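Local coordinates for protein diol-dehydratase (Roseburia inulinivorans, PDB 5I2A) that probably dehydrates 1,2-propanediol without vitamin B12, as a diol dehydratase of the glycyl radical enzyme family, at residues D13-K16 and R17-D20; I66-R69 and P70-I74. All coordinates share one frame; numbering follows the deposited sequence. Where two conformers were deposited one is given.

Contact 1 (D13-K16 and R17-D20); sequences DRIK and RLVD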
ATOM      1  N   ASP A  13      44.318  26.231 -13.799  0.61 23.84           N
ATOM      2  CA  ASP A  13      44.481  25.641 -15.125  0.61 22.02           C
ATOM      3  C   ASP A  13      43.888  24.233 -15.179  0.61 21.52           C
ATOM      4  O   ASP A  13      43.676  23.679 -16.258  0.61 20.07           O
ATOM      5  CB  ASP A  13      45.966  25.615 -15.538  0.61 26.23           C
ATOM      6  CG  ASP A  13      46.820  24.705 -14.657  0.61 26.07           C
ATOM      7  OD1 ASP A  13      46.606  24.665 -13.426  0.61 28.46           O
ATOM      8  OD2 ASP A  13      47.713  24.027 -15.203  0.61 33.39           O
ATOM      9  N   ARG A  14      43.618  23.664 -14.009  1.00 20.75           N
ATOM     10  CA  ARG A  14      42.961  22.356 -13.913  1.00 21.77           C
ATOM     11  C   ARG A  14      41.576  22.354 -14.572  1.00 18.21           C
ATOM     12  O   ARG A  14      41.186  21.387 -15.214  1.00 19.26           O
ATOM     13  CB  ARG A  14      42.824  21.948 -12.437  1.00 21.45           C
ATOM     14  CG  ARG A  14      42.234  20.558 -12.189  1.00 20.42           C
ATOM     15  CD  ARG A  14      41.800  20.410 -10.733  1.00 16.41           C
ATOM     16  NE  ARG A  14      42.800  20.935  -9.804  1.00 22.77           N
ATOM     17  CZ  ARG A  14      43.738  20.202  -9.213  1.00 22.08           C
ATOM     18  NH1 ARG A  14      43.809  18.897  -9.439  1.00 18.06           N
ATOM     19  NH2 ARG A  14      44.606  20.772  -8.394  1.00 20.41           N
ATOM     20  N   ILE A  15      40.849  23.454 -14.411  1.00 19.03           N
ATOM     21  CA  ILE A  15      39.429  23.495 -14.757  1.00 20.73           C
ATOM     22  C   ILE A  15      39.152  23.169 -16.225  1.00 20.23           C
ATOM     23  O   ILE A  15      38.330  22.318 -16.526  1.00 21.64           O
ATOM     24  CB  ILE A  15      38.817  24.874 -14.410  1.00 19.35           C
ATOM     25  CG1 ILE A  15      39.038  25.182 -12.928  1.00 17.73           C
ATOM     26  CG2 ILE A  15      37.333  24.923 -14.774  1.00 17.44           C
ATOM     27  CD1 ILE A  15      38.738  24.022 -11.976  1.00 17.24           C
ATOM     28  N   LYS A  16      39.850  23.822 -17.140  1.00 20.49           N
ATOM     29  CA  LYS A  16      39.630  23.559 -18.557  1.00 17.45           C
ATOM     30  C   LYS A  16      39.925  22.106 -18.922  1.00 18.86           C
ATOM     31  O   LYS A  16      39.257  21.524 -19.782  1.00 19.30           O
ATOM     32  CB  LYS A  16      40.482  24.493 -19.424  1.00 23.67           C
ATOM     33  CG  LYS A  16      40.318  24.234 -20.915  1.00 25.58           C
ATOM     34  CD  LYS A  16      41.002  25.310 -21.748  1.00 35.91           C
ATOM     35  CE  LYS A  16      40.503  25.281 -23.184  1.00 37.71           C
ATOM     36  NZ  LYS A  16      40.869  24.016 -23.865  1.00 37.36           N
ATOM     37  N   ARG A  17      40.913  21.508 -18.267  1.00 17.35           N
ATOM     38  CA  ARG A  17      41.218  20.111 -18.555  1.00 17.65           C
ATOM     39  C   ARG A  17      40.112  19.194 -18.014  1.00 17.64           C
ATOM     40  O   ARG A  17      39.752  18.208 -18.654  1.00 18.07           O
ATOM     41  CB  ARG A  17      42.588  19.721 -17.984  1.00 19.75           C
ATOM     42  CG  ARG A  17      43.759  20.553 -18.594  1.00 23.60           C
ATOM     43  CD  ARG A  17      45.121  19.921 -18.300  1.00 23.28           C
ATOM     44  NE  ARG A  17      45.469  20.014 -16.890  1.00 20.33           N
ATOM     45  CZ  ARG A  17      46.113  21.042 -16.345  1.00 24.51           C
ATOM     46  NH1 ARG A  17      46.489  22.062 -17.101  1.00 25.90           N
ATOM     47  NH2 ARG A  17      46.389  21.047 -15.048  1.00 19.65           N
ATOM     48  N   LEU A  18      39.580  19.521 -16.840  1.00 16.77           N
ATOM     49  CA  LEU A  18      38.432  18.782 -16.308  1.00 20.93           C
ATOM     50  C   LEU A  18      37.271  18.855 -17.280  1.00 16.86           C
ATOM     51  O   LEU A  18      36.628  17.847 -17.565  1.00 19.56           O
ATOM     52  CB  LEU A  18      37.998  19.327 -14.946  1.00 12.89           C
ATOM     53  CG  LEU A  18      39.026  19.122 -13.845  1.00 15.33           C
ATOM     54  CD1 LEU A  18      38.636  19.891 -12.590  1.00 17.59           C
ATOM     55  CD2 LEU A  18      39.194  17.634 -13.554  1.00 15.06           C
ATOM     56  N   VAL A  19      37.014  20.053 -17.793  1.00 19.49           N
ATOM     57  CA  VAL A  19      35.894  20.264 -18.699  1.00 18.58           C
ATOM     58  C   VAL A  19      36.042  19.485 -20.014  1.00 20.95           C
ATOM     59  O   VAL A  19      35.125  18.763 -20.423  1.00 18.34           O
ATOM     60  CB  VAL A  19      35.706  21.759 -18.997  1.00 19.63           C
ATOM     61  CG1 VAL A  19      34.794  21.950 -20.184  1.00 17.53           C
ATOM     62  CG2 VAL A  19      35.139  22.466 -17.768  1.00 15.02           C
ATOM     63  N   ASP A  20      37.199  19.611 -20.659  1.00 17.41           N
ATOM     64  CA  ASP A  20      37.437  18.925 -21.929  1.00 18.97           C
ATOM     65  C   ASP A  20      37.300  17.413 -21.779  1.00 18.00           C
ATOM     66  O   ASP A  20      36.825  16.736 -22.680  1.00 21.18           O
ATOM     67  CB  ASP A  20      38.829  19.264 -22.478  1.00 18.54           C
ATOM     68  CG  ASP A  20      38.945  20.712 -22.926  1.00 24.71           C
ATOM     69  OD1 ASP A  20      37.910  21.346 -23.221  1.00 27.23           O
ATOM     70  OD2 ASP A  20      40.076  21.213 -22.983  1.00 26.02           O
TER
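Arg14 O accepts a hydrogen bond from Leu18 N at 3.0 Å, and the same i to i+4 step joins Val19 N to Ile15 O and Asp20 N to Lys16 O, both 2.9 Å: this is the regular bonding of helix 14-22. Two salt bridges with the same spacing run along its exposed flank, the first seen in one of two deposited Asp13 conformers. There CG lies between the backbone N and the carbonyl carbon (chi1 65°), which brings Asp13 OD2 to Arg17 NH1 at 3.0 Å and, more weakly, to NH2. OD2 lies at the guanidinium edge, in its plane, whereas the nitrogen meets the carboxylate from above, the two planes being 78° apart. Asp13 O and Arg14 CA lie over one guanidinium face, toward its rim; NE turns to Glu71. On the buried flank Arg14 lays its CG and CD against Leu18 CD1, both 3.7 Å, while its guanidinium reaches on to Glu243 and Glu314. Ile15 and Val19 face Val374 of helix 362-374, and Leu18 lies on Cys318 and Val321 of helix 309-323. Three residues on from Asp13, the Lys16 chain stays extended until it bends at chi4 (-65°), bringing NZ 3.0 Å from Asp20 OD2, on its syn lone pair.

Contact 2 (I66-R69 and P70-I74); sequences IIIR and PEELI
Arg69 and Glu72 close a type II beta turn, Glu72 N giving its hydrogen to Arg69 O at 3.1 Å from above the carbonyl plane. Pro70 and Glu71 fill the corner, Glu71 with a positive phi of 74°. The Glu72 side chain folds back over the turn and lies alongside that of Arg69, both pointing the same way. Its CB and CG sit over Arg69 O, CB at 3.4 Å. With CG beside its own backbone N (chi1 -82°) and the chain extended beyond, CD is carried to 3.5 Å from Arg69 CB. There the carboxylate divides its work. OE1 accepts a hydrogen bond from Arg69 N at 3.0 Å, fairly straight (162°) and arriving from above the carboxylate plane, and takes a second hydrogen from a water at 2.6 Å. That water also donates to Ile67 O, tying the end of Glu72 to the chain entering the turn. OE2 rests 3.4 Å from Arg69 CG and forms a salt bridge with Lys322. The Arg69 guanidinium itself goes to Asp325 and to the carbonyls of Thr79 and Ile80. With an alanine in place of Glu72, Arg69 N would probably lose its acceptor, the water one of its two, and Lys322 its carboxylate mate. Although Arg69 and Glu72 carry opposite charges, they meet through aliphatic carbon and a backbone N-H; the carboxylate adds a side-chain bond to the backbone bond that closes the turn, and its charge is probably balanced in part by Lys322.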
ATOM      1  N   ILE A  66      33.147   2.549  -9.564  1.00 15.88           N
ATOM      2  CA  ILE A  66      33.502   3.918  -9.257  1.00 20.62           C
ATOM      3  C   ILE A  66      34.790   4.262  -9.991  1.00 23.00           C
ATOM      4  O   ILE A  66      35.528   3.372 -10.429  1.00 19.33           O
ATOM      5  CB  ILE A  66      33.683   4.148  -7.747  1.00 18.17           C
ATOM      6  CG1 ILE A  66      34.865   3.327  -7.223  1.00 18.38           C
ATOM      7  CG2 ILE A  66      32.382   3.838  -6.988  1.00 16.46           C
ATOM      8  CD1 ILE A  66      35.288   3.728  -5.836  1.00 17.37           C
ATOM      9  N   ILE A  67      35.045   5.555 -10.128  1.00 18.79           N
ATOM     10  CA  ILE A  67      36.223   6.032 -10.831  1.00 18.28           C
ATOM     11  C   ILE A  67      36.573   7.415 -10.303  1.00 17.46           C
ATOM     12  O   ILE A  67      35.696   8.171  -9.913  1.00 19.04           O
ATOM     13  CB  ILE A  67      35.994   6.056 -12.368  1.00 20.25           C
ATOM     14  CG1 ILE A  67      37.272   6.433 -13.116  1.00 21.31           C
ATOM     15  CG2 ILE A  67      34.857   7.014 -12.748  1.00 18.96           C
ATOM     16  CD1 ILE A  67      37.178   6.210 -14.623  1.00 19.92           C
ATOM     17  N   ILE A  68      37.862   7.720 -10.245  1.00 17.73           N
ATOM     18  CA  ILE A  68      38.321   9.073  -9.969  1.00 18.96           C
ATOM     19  C   ILE A  68      38.919   9.599 -11.255  1.00 20.18           C
ATOM     20  O   ILE A  68      39.872   9.021 -11.773  1.00 22.55           O
ATOM     21  CB  ILE A  68      39.347   9.109  -8.822  1.00 20.33           C
ATOM     22  CG1 ILE A  68      38.668   8.677  -7.524  1.00 17.69           C
ATOM     23  CG2 ILE A  68      39.991  10.506  -8.690  1.00 16.68           C
ATOM     24  CD1 ILE A  68      39.544   8.803  -6.277  1.00 20.78           C
ATOM     25  N   ARG A  69      38.335  10.663 -11.796  1.00 16.16           N
ATOM     26  CA  ARG A  69      38.735  11.148 -13.107  1.00 17.33           C
ATOM     27  C   ARG A  69      40.027  11.965 -12.964  1.00 17.71           C
ATOM     28  O   ARG A  69      40.324  12.450 -11.874  1.00 18.66           O
ATOM     29  CB  ARG A  69      37.608  11.975 -13.752  1.00 15.48           C
ATOM     30  CG  ARG A  69      36.214  11.312 -13.705  1.00 16.46           C
ATOM     31  CD  ARG A  69      35.317  11.892 -14.793  1.00 18.82           C
ATOM     32  NE  ARG A  69      33.935  11.412 -14.738  1.00 14.03           N
ATOM     33  CZ  ARG A  69      33.544  10.203 -15.132  1.00 19.43           C
ATOM     34  NH1 ARG A  69      34.429   9.315 -15.593  1.00 14.42           N
ATOM     35  NH2 ARG A  69      32.267   9.872 -15.049  1.00 15.52           N
ATOM     36  N   PRO A  70      40.805  12.094 -14.055  1.00 17.57           N
ATOM     37  CA  PRO A  70      42.091  12.798 -13.969  1.00 18.89           C
ATOM     38  C   PRO A  70      41.952  14.187 -13.349  1.00 21.26           C
ATOM     39  O   PRO A  70      41.091  14.962 -13.767  1.00 22.43           O
ATOM     40  CB  PRO A  70      42.542  12.884 -15.435  1.00 23.66           C
ATOM     41  CG  PRO A  70      41.902  11.685 -16.083  1.00 20.11           C
ATOM     42  CD  PRO A  70      40.553  11.563 -15.408  1.00 16.82           C
ATOM     43  N   GLU A  71      42.744  14.437 -12.307  1.00 18.28           N
ATOM     44  CA  GLU A  71      42.868  15.747 -11.665  1.00 17.81           C
ATOM     45  C   GLU A  71      41.675  16.168 -10.805  1.00 21.12           C
ATOM     46  O   GLU A  71      41.673  17.269 -10.262  1.00 18.42           O
ATOM     47  CB  GLU A  71      43.131  16.837 -12.715  1.00 18.83           C
ATOM     48  CG  GLU A  71      44.437  16.647 -13.494  1.00 25.27           C
ATOM     49  CD  GLU A  71      44.841  17.890 -14.265  1.00 21.98           C
ATOM     50  OE1 GLU A  71      45.388  18.818 -13.648  1.00 28.20           O
ATOM     51  OE2 GLU A  71      44.601  17.941 -15.483  1.00 24.73           O
ATOM     52  N   GLU A  72      40.667  15.308 -10.673  1.00 20.43           N
ATOM     53  CA  GLU A  72      39.528  15.646  -9.821  1.00 19.28           C
ATOM     54  C   GLU A  72      39.985  15.938  -8.398  1.00 17.25           C
ATOM     55  O   GLU A  72      40.829  15.231  -7.859  1.00 19.28           O
ATOM     56  CB  GLU A  72      38.488  14.515  -9.821  1.00 16.37           C
ATOM     57  CG  GLU A  72      37.549  14.548 -11.009  1.00 18.56           C
ATOM     58  CD  GLU A  72      36.410  13.543 -10.892  1.00 22.55           C
ATOM     59  OE1 GLU A  72      36.602  12.503 -10.222  1.00 19.41           O
ATOM     60  OE2 GLU A  72      35.339  13.790 -11.488  1.00 17.06           O
ATOM     61  N   LEU A  73      39.460  17.005  -7.808  1.00 15.55           N
ATOM     62  CA  LEU A  73      39.641  17.237  -6.378  1.00 16.16           C
ATOM     63  C   LEU A  73      38.415  16.721  -5.613  1.00 20.49           C
ATOM     64  O   LEU A  73      38.544  16.094  -4.561  1.00 19.95           O
ATOM     65  CB  LEU A  73      39.866  18.716  -6.084  1.00 15.20           C
ATOM     66  CG  LEU A  73      41.161  19.344  -6.639  1.00 19.41           C
ATOM     67  CD1 LEU A  73      41.183  20.838  -6.368  1.00 14.10           C
ATOM     68  CD2 LEU A  73      42.398  18.676  -6.037  1.00 16.80           C
ATOM     69  N   ILE A  74      37.234  17.022  -6.145  1.00 17.86           N
ATOM     70  CA  ILE A  74      35.968  16.487  -5.640  1.00 17.65           C
ATOM     71  C   ILE A  74      35.635  15.253  -6.451  1.00 14.06           C
ATOM     72  O   ILE A  74      35.595  15.312  -7.684  1.00 18.81           O
ATOM     73  CB  ILE A  74      34.813  17.514  -5.756  1.00 20.76           C
ATOM     74  CG1 ILE A  74      35.175  18.804  -5.027  1.00 17.48           C
ATOM     75  CG2 ILE A  74      33.481  16.921  -5.238  1.00 15.38           C
ATOM     76  CD1 ILE A  74      35.397  18.638  -3.531  1.00 15.93           C
TER
HETATM   77  O   HOH W   1      34.716  10.842  -9.578  1.00 17.81           O

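In the fold
Contact 1 closes before contact 2 opens, yet the fold brings their centres 12 Å apart, with the loop of 66-74 running beside helix 14-22. Glu71 makes the polar join: its OE2 forms a salt bridge with Arg17 NE at 2.7 Å, and its backbone O probably accepts a hydrogen bond from Arg14 NH1 at 2.8 Å. Packing adds to this: Leu18 CD2 lies 3.3 Å from Pro70 O, and Leu73 CD2 3.7 Å from Arg14 NH1. Helix 309-323 borders both, touching Leu18 and Leu73 through Cys318. Both centres lie on the same side of the chain's centre, about 27 and 28 Å from it. A PEG molecule, probably from crystallisation, lies about 4 Å from the Val19 side chain.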